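Protein kinase domain-containing protein (Chaetomium thermophilum, PDB 6Z3U) probably phosphorylates serine and threonine residues of proteins with ATP, acting as the cyclin-dependent kinase of the CAK complex. Local coordinates at residues Leu217-Lys222 against Leu241-Ala246; Tyr261-Leu266 against Asp278-Gly283. One frame throughout, in Å; residues are numbered along the deposited sequence.

Along the chain, interaction 1 comes first: strand 216-217 runs into the catalytic loop, and the chain returns through strand 243-244 to pair with it, closing a loop that holds the short hairpin 226-228/234-236. Only after this closure does interaction 2 open, where Tyr261-Leu266 holds the end of the activation segment and meets Asp278-Gly283 on helix 276-291. The two contacts follow in series, neither nesting nor crossing, yet they touch in space: Asp278 of the second accepts from the backbone N of His218 and of Arg219 in the first, and Lys222 packs on Tyr261. Together they tie the catalytic loop and both ends of the activation segment to the central helix of the C-terminal lobe.

Interaction 1 of 2, residues Leu217-Lys222 against Leu241-Ala246; sequences LHRDIK and LARSFA
Leu217 and Arg243 pair as an antiparallel hydrogen-bonded bridge, joining the HRD catalytic loop of this kinase to the start of its activation segment. Leu217 N reaches Arg243 O at 2.8 Å, nearly straight at 171°, and Arg243 N returns a bond to Leu217 O at 3.0 Å. Beside this bridge, Leu217 presents CD2 to CE1 of Phe245 at 3.4 Å, the branched aliphatic end meeting the ring obliquely. Ala242 has its small side chain turned largely away from the catalytic loop, against Tyr144 of helix 136-148.

Arginine suits position 219 because its flat guanidinium can donate from its edge to a carbonyl while a methylene packs on its face. The bend at chi3 (-42°) brings NE and NH2 side-on to a single acceptor, Leu241 O, which lies near the guanidinium plane, while CB of Arg243 covers one face. An alanine here would probably leave Leu241 O without these two donors and uncover that methylene. Arg140 also touches Arg219, so Arg243 makes a third arginine in the cluster, consistent with the phosphate-binding pocket of related kinases.

The looser part lies toward partly exposed Asp220, the predicted proton acceptor, whose OD1 is bonded to Thr258. Its CB meets Leu241 only at the tip, CD1, 4.1 Å away. In the tighter part, Leu241 O accepts from Arg219 NE at 2.7 Å and from Arg219 NH2 at 2.6 Å.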
loop_
_atom_site.group_PDB
_atom_site.type_symbol
_atom_site.label_atom_id
_atom_site.label_comp_id
_atom_site.label_asym_id
_atom_site.label_seq_id
_atom_site.Cartn_x
_atom_site.Cartn_y
_atom_site.Cartn_z
ATOM N N LEU B 217 8.774 1.505 0.144
ATOM C CA LEU B 217 9.983 1.426 -0.663
ATOM C C LEU B 217 9.603 1.537 -2.134
ATOM O O LEU B 217 8.653 0.889 -2.581
ATOM C CB LEU B 217 10.726 0.116 -0.405
ATOM C CG LEU B 217 11.257 -0.105 1.012
ATOM C CD1 LEU B 217 11.800 -1.521 1.163
ATOM C CD2 LEU B 217 12.332 0.916 1.347
ATOM N N HIS B 218 10.338 2.365 -2.878
ATOM C CA HIS B 218 10.043 2.542 -4.298
ATOM C C HIS B 218 10.673 1.432 -5.135
ATOM O O HIS B 218 10.003 0.820 -5.973
ATOM C CB HIS B 218 10.534 3.914 -4.762
ATOM C CG HIS B 218 10.173 4.239 -6.175
ATOM N ND1 HIS B 218 10.961 3.878 -7.247
ATOM C CD2 HIS B 218 9.111 4.900 -6.695
ATOM C CE1 HIS B 218 10.399 4.299 -8.365
ATOM N NE2 HIS B 218 9.275 4.921 -8.059
ATOM N N ARG B 219 11.963 1.174 -4.927
ATOM C CA ARG B 219 12.657 0.024 -5.507
ATOM C C ARG B 219 12.692 0.070 -7.033
ATOM O O ARG B 219 12.697 -0.970 -7.695
ATOM C CB ARG B 219 12.056 -1.302 -5.022
ATOM C CG ARG B 219 11.972 -1.404 -3.503
ATOM C CD ARG B 219 11.424 -2.737 -3.016
ATOM N NE ARG B 219 10.289 -3.224 -3.787
ATOM C CZ ARG B 219 9.614 -4.330 -3.492
ATOM N NH1 ARG B 219 9.954 -5.056 -2.435
ATOM N NH2 ARG B 219 8.595 -4.707 -4.250
ATOM N N ASP B 220 12.713 1.272 -7.610
ATOM C CA ASP B 220 12.997 1.414 -9.033
ATOM C C ASP B 220 13.306 2.861 -9.395
ATOM O O ASP B 220 12.812 3.371 -10.407
ATOM C CB ASP B 220 11.831 0.913 -9.885
ATOM C CG ASP B 220 12.239 0.651 -11.327
ATOM O OD1 ASP B 220 13.458 0.593 -11.599
ATOM O OD2 ASP B 220 11.345 0.508 -12.190
ATOM N N ILE B 221 14.119 3.530 -8.585
ATOM C CA ILE B 221 14.460 4.924 -8.845
ATOM C C ILE B 221 15.519 4.998 -9.933
ATOM O O ILE B 221 16.575 4.359 -9.844
ATOM C CB ILE B 221 14.920 5.628 -7.557
ATOM C CG1 ILE B 221 13.731 5.776 -6.604
ATOM C CG2 ILE B 221 15.544 6.970 -7.883
ATOM C CD1 ILE B 221 14.094 6.305 -5.241
ATOM N N LYS B 222 15.234 5.784 -10.963
ATOM C CA LYS B 222 16.153 6.022 -12.064
ATOM C C LYS B 222 15.698 7.282 -12.784
ATOM O O LYS B 222 14.571 7.752 -12.568
ATOM C CB LYS B 222 16.208 4.821 -13.022
ATOM C CG LYS B 222 14.843 4.277 -13.408
ATOM C CD LYS B 222 14.961 3.170 -14.445
ATOM C CE LYS B 222 13.614 2.526 -14.731
ATOM N NZ LYS B 222 13.708 1.505 -15.811
ATOM N N LEU B 241 6.974 -1.318 -8.729
ATOM C CA LEU B 241 7.774 -2.251 -7.945
ATOM C C LEU B 241 7.770 -1.908 -6.461
ATOM O O LEU B 241 8.498 -2.541 -5.686
ATOM C CB LEU B 241 9.213 -2.290 -8.468
ATOM C CG LEU B 241 9.458 -3.094 -9.745
ATOM C CD1 LEU B 241 10.934 -3.102 -10.086
ATOM C CD2 LEU B 241 8.956 -4.515 -9.596
ATOM N N ALA B 242 6.955 -0.946 -6.043
ATOM C CA ALA B 242 6.982 -0.482 -4.666
ATOM C C ALA B 242 6.461 -1.560 -3.721
ATOM O O ALA B 242 5.780 -2.507 -4.125
ATOM C CB ALA B 242 6.145 0.788 -4.514
ATOM N N ARG B 243 6.795 -1.401 -2.441
ATOM C CA ARG B 243 6.310 -2.311 -1.414
ATOM C C ARG B 243 6.408 -1.631 -0.057
ATOM O O ARG B 243 7.320 -0.837 0.191
ATOM C CB ARG B 243 7.120 -3.614 -1.406
ATOM C CG ARG B 243 6.497 -4.745 -0.604
ATOM C CD ARG B 243 7.549 -5.528 0.162
ATOM N NE ARG B 243 7.042 -6.815 0.635
ATOM C CZ ARG B 243 6.278 -6.974 1.713
ATOM N NH1 ARG B 243 5.919 -5.924 2.441
ATOM N NH2 ARG B 243 5.867 -8.187 2.061
ATOM N N SER B 244 5.458 -1.953 0.817
ATOM C CA SER B 244 5.479 -1.438 2.176
ATOM C C SER B 244 6.618 -2.077 2.961
ATOM O O SER B 244 7.041 -3.203 2.681
ATOM C CB SER B 244 4.151 -1.714 2.878
ATOM O OG SER B 244 3.090 -0.992 2.277
ATOM N N PHE B 245 7.101 -1.356 3.967
ATOM C CA PHE B 245 8.156 -1.878 4.825
ATOM C C PHE B 245 7.757 -3.232 5.399
ATOM O O PHE B 245 6.742 -3.350 6.092
ATOM C CB PHE B 245 8.455 -0.895 5.959
ATOM C CG PHE B 245 9.191 0.339 5.523
ATOM C CD1 PHE B 245 9.375 0.631 4.181
ATOM C CD2 PHE B 245 9.717 1.205 6.467
ATOM C CE1 PHE B 245 10.056 1.767 3.792
ATOM C CE2 PHE B 245 10.403 2.339 6.085
ATOM C CZ PHE B 245 10.572 2.621 4.746
ATOM N N ALA B 246 8.564 -4.249 5.114
ATOM C CA ALA B 246 8.286 -5.587 5.614
ATOM C C ALA B 246 8.597 -5.683 7.102
ATOM O O ALA B 246 9.448 -4.964 7.631
ATOM C CB ALA B 246 9.105 -6.621 4.846
#

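Interaction 2 of 2, residues Tyr261-Leu266 against Asp278-Gly283; sequences YRPPEL and DIWSVG
Pro263 and Pro264 lie over one face of the Trp280 indole, each above a different ring. CA of Pro263 stands 3.5 Å from the centroid of the five-membered ring, and CD of Pro264 is 3.4 Å from that of the six-membered ring, 5° off its normal, both CH-pi contacts. Proline suits position 264 because CD replaces an N-H and presents a C-H to the six-membered ring, while Pro263 adds CB against CG of Trp280. Trp280 has CG anti to its backbone N (chi1 177°), which carries the indole out from the helix toward them. At the indole edge lies Tyr261 O, 3.3 Å from CD1 of Trp280; this same carbonyl accepts a hydrogen bond from Ser281 OG at 2.7 Å. Serine, with its hydroxyl close to the backbone, suits the next helix position because it can reach this carbonyl and help hold the chain just before the prolines.

This is the meeting of the PPE sequence, the counterpart of the kinase APE motif, with the DxWSxG sequence of helix 276-291. Pro263 takes the N-cap position of the short helix 264-267. Further out, Glu265 forms the salt bridge to Arg371 familiar from protein kinases. Tyr261 rests on Pro223 and Met284, its OH hydrogen-bonded to Glu288, while Ile257 packs against both Pro263 and Ser281.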
loop_
_atom_site.group_PDB
_atom_site.type_symbol
_atom_site.label_atom_id
_atom_site.label_comp_id
_atom_site.label_asym_id
_atom_site.label_seq_id
_atom_site.Cartn_x
_atom_site.Cartn_y
_atom_site.Cartn_z
ATOM N N TYR B 261 21.312 0.710 -10.979
ATOM C CA TYR B 261 21.036 1.427 -9.741
ATOM C C TYR B 261 20.805 0.483 -8.567
ATOM O O TYR B 261 20.412 0.938 -7.487
ATOM C CB TYR B 261 19.825 2.343 -9.933
ATOM C CG TYR B 261 19.910 3.172 -11.197
ATOM C CD1 TYR B 261 19.481 2.658 -12.414
ATOM C CD2 TYR B 261 20.439 4.454 -11.178
ATOM C CE1 TYR B 261 19.564 3.399 -13.571
ATOM C CE2 TYR B 261 20.527 5.207 -12.337
ATOM C CZ TYR B 261 20.087 4.670 -13.529
ATOM O OH TYR B 261 20.168 5.404 -14.686
ATOM N N ARG B 262 21.054 -0.820 -8.751
ATOM C CA ARG B 262 20.794 -1.811 -7.711
ATOM C C ARG B 262 21.897 -1.758 -6.660
ATOM O O ARG B 262 23.080 -1.757 -7.014
ATOM C CB ARG B 262 20.744 -3.215 -8.306
ATOM C CG ARG B 262 19.984 -4.228 -7.463
ATOM C CD ARG B 262 20.193 -5.653 -7.965
ATOM N NE ARG B 262 20.010 -5.802 -9.406
ATOM C CZ ARG B 262 18.836 -5.878 -10.022
ATOM N NH1 ARG B 262 17.708 -5.815 -9.330
ATOM N NH2 ARG B 262 18.794 -6.019 -11.340
ATOM N N PRO B 263 21.564 -1.721 -5.372
ATOM C CA PRO B 263 22.610 -1.680 -4.344
ATOM C C PRO B 263 23.299 -3.025 -4.220
ATOM O O PRO B 263 22.770 -4.049 -4.680
ATOM C CB PRO B 263 21.836 -1.325 -3.066
ATOM C CG PRO B 263 20.468 -1.843 -3.307
ATOM C CD PRO B 263 20.213 -1.686 -4.783
ATOM N N PRO B 264 24.478 -3.069 -3.592
ATOM C CA PRO B 264 25.192 -4.354 -3.493
ATOM C C PRO B 264 24.447 -5.404 -2.688
ATOM O O PRO B 264 24.504 -6.592 -3.030
ATOM C CB PRO B 264 26.527 -3.962 -2.840
ATOM C CG PRO B 264 26.273 -2.641 -2.184
ATOM C CD PRO B 264 25.258 -1.951 -3.036
ATOM N N GLU B 265 23.755 -5.009 -1.617
ATOM C CA GLU B 265 23.062 -5.999 -0.800
ATOM C C GLU B 265 21.981 -6.717 -1.600
ATOM O O GLU B 265 21.724 -7.904 -1.367
ATOM C CB GLU B 265 22.474 -5.338 0.451
ATOM C CG GLU B 265 21.384 -4.298 0.208
ATOM C CD GLU B 265 21.907 -2.871 0.220
ATOM O OE1 GLU B 265 23.083 -2.656 -0.144
ATOM O OE2 GLU B 265 21.139 -1.961 0.604
ATOM N N LEU B 266 21.352 -6.027 -2.554
ATOM C CA LEU B 266 20.367 -6.681 -3.410
ATOM C C LEU B 266 21.047 -7.525 -4.481
ATOM O O LEU B 266 20.559 -8.606 -4.826
ATOM C CB LEU B 266 19.448 -5.639 -4.048
ATOM C CG LEU B 266 18.079 -5.449 -3.387
ATOM C CD1 LEU B 266 18.193 -5.346 -1.874
ATOM C CD2 LEU B 266 17.382 -4.217 -3.947
ATOM N N ASP B 278 16.962 2.186 -1.472
ATOM C CA ASP B 278 16.553 3.309 -2.311
ATOM C C ASP B 278 17.587 4.428 -2.302
ATOM O O ASP B 278 17.803 5.084 -3.327
ATOM C CB ASP B 278 15.195 3.850 -1.864
ATOM C CG ASP B 278 14.034 3.033 -2.396
ATOM O OD1 ASP B 278 14.183 2.402 -3.464
ATOM O OD2 ASP B 278 12.965 3.036 -1.754
ATOM N N ILE B 279 18.226 4.672 -1.155
ATOM C CA ILE B 279 19.225 5.733 -1.075
ATOM C C ILE B 279 20.362 5.464 -2.052
ATOM O O ILE B 279 20.885 6.388 -2.686
ATOM C CB ILE B 279 19.731 5.875 0.373
ATOM C CG1 ILE B 279 18.875 6.881 1.147
ATOM C CG2 ILE B 279 21.184 6.301 0.404
ATOM C CD1 ILE B 279 17.408 6.549 1.175
ATOM N N TRP B 280 20.751 4.197 -2.204
ATOM C CA TRP B 280 21.805 3.857 -3.154
ATOM C C TRP B 280 21.426 4.276 -4.567
ATOM O O TRP B 280 22.237 4.862 -5.292
ATOM C CB TRP B 280 22.088 2.357 -3.111
ATOM C CG TRP B 280 23.108 1.909 -4.115
ATOM C CD1 TRP B 280 22.901 1.658 -5.443
ATOM C CD2 TRP B 280 24.491 1.640 -3.868
ATOM N NE1 TRP B 280 24.073 1.259 -6.037
ATOM C CE2 TRP B 280 25.064 1.240 -5.092
ATOM C CE3 TRP B 280 25.302 1.702 -2.732
ATOM C CZ2 TRP B 280 26.409 0.901 -5.209
ATOM C CZ3 TRP B 280 26.636 1.368 -2.851
ATOM C CH2 TRP B 280 27.177 0.971 -4.080
ATOM N N SER B 281 20.198 3.967 -4.983
ATOM C CA SER B 281 19.748 4.379 -6.307
ATOM C C SER B 281 19.809 5.892 -6.458
ATOM O O SER B 281 20.195 6.403 -7.517
ATOM C CB SER B 281 18.332 3.871 -6.557
ATOM O OG SER B 281 18.309 2.456 -6.573
ATOM N N VAL B 282 19.438 6.628 -5.410
ATOM C CA VAL B 282 19.575 8.081 -5.449
ATOM C C VAL B 282 21.032 8.463 -5.660
ATOM O O VAL B 282 21.348 9.352 -6.461
ATOM C CB VAL B 282 19.007 8.702 -4.163
ATOM C CG1 VAL B 282 19.416 10.155 -4.050
ATOM C CG2 VAL B 282 17.499 8.570 -4.152
ATOM N N GLY B 283 21.943 7.795 -4.952
ATOM C CA GLY B 283 23.355 8.064 -5.152
ATOM C C GLY B 283 23.783 7.879 -6.594
ATOM O O GLY B 283 24.615 8.629 -7.106
#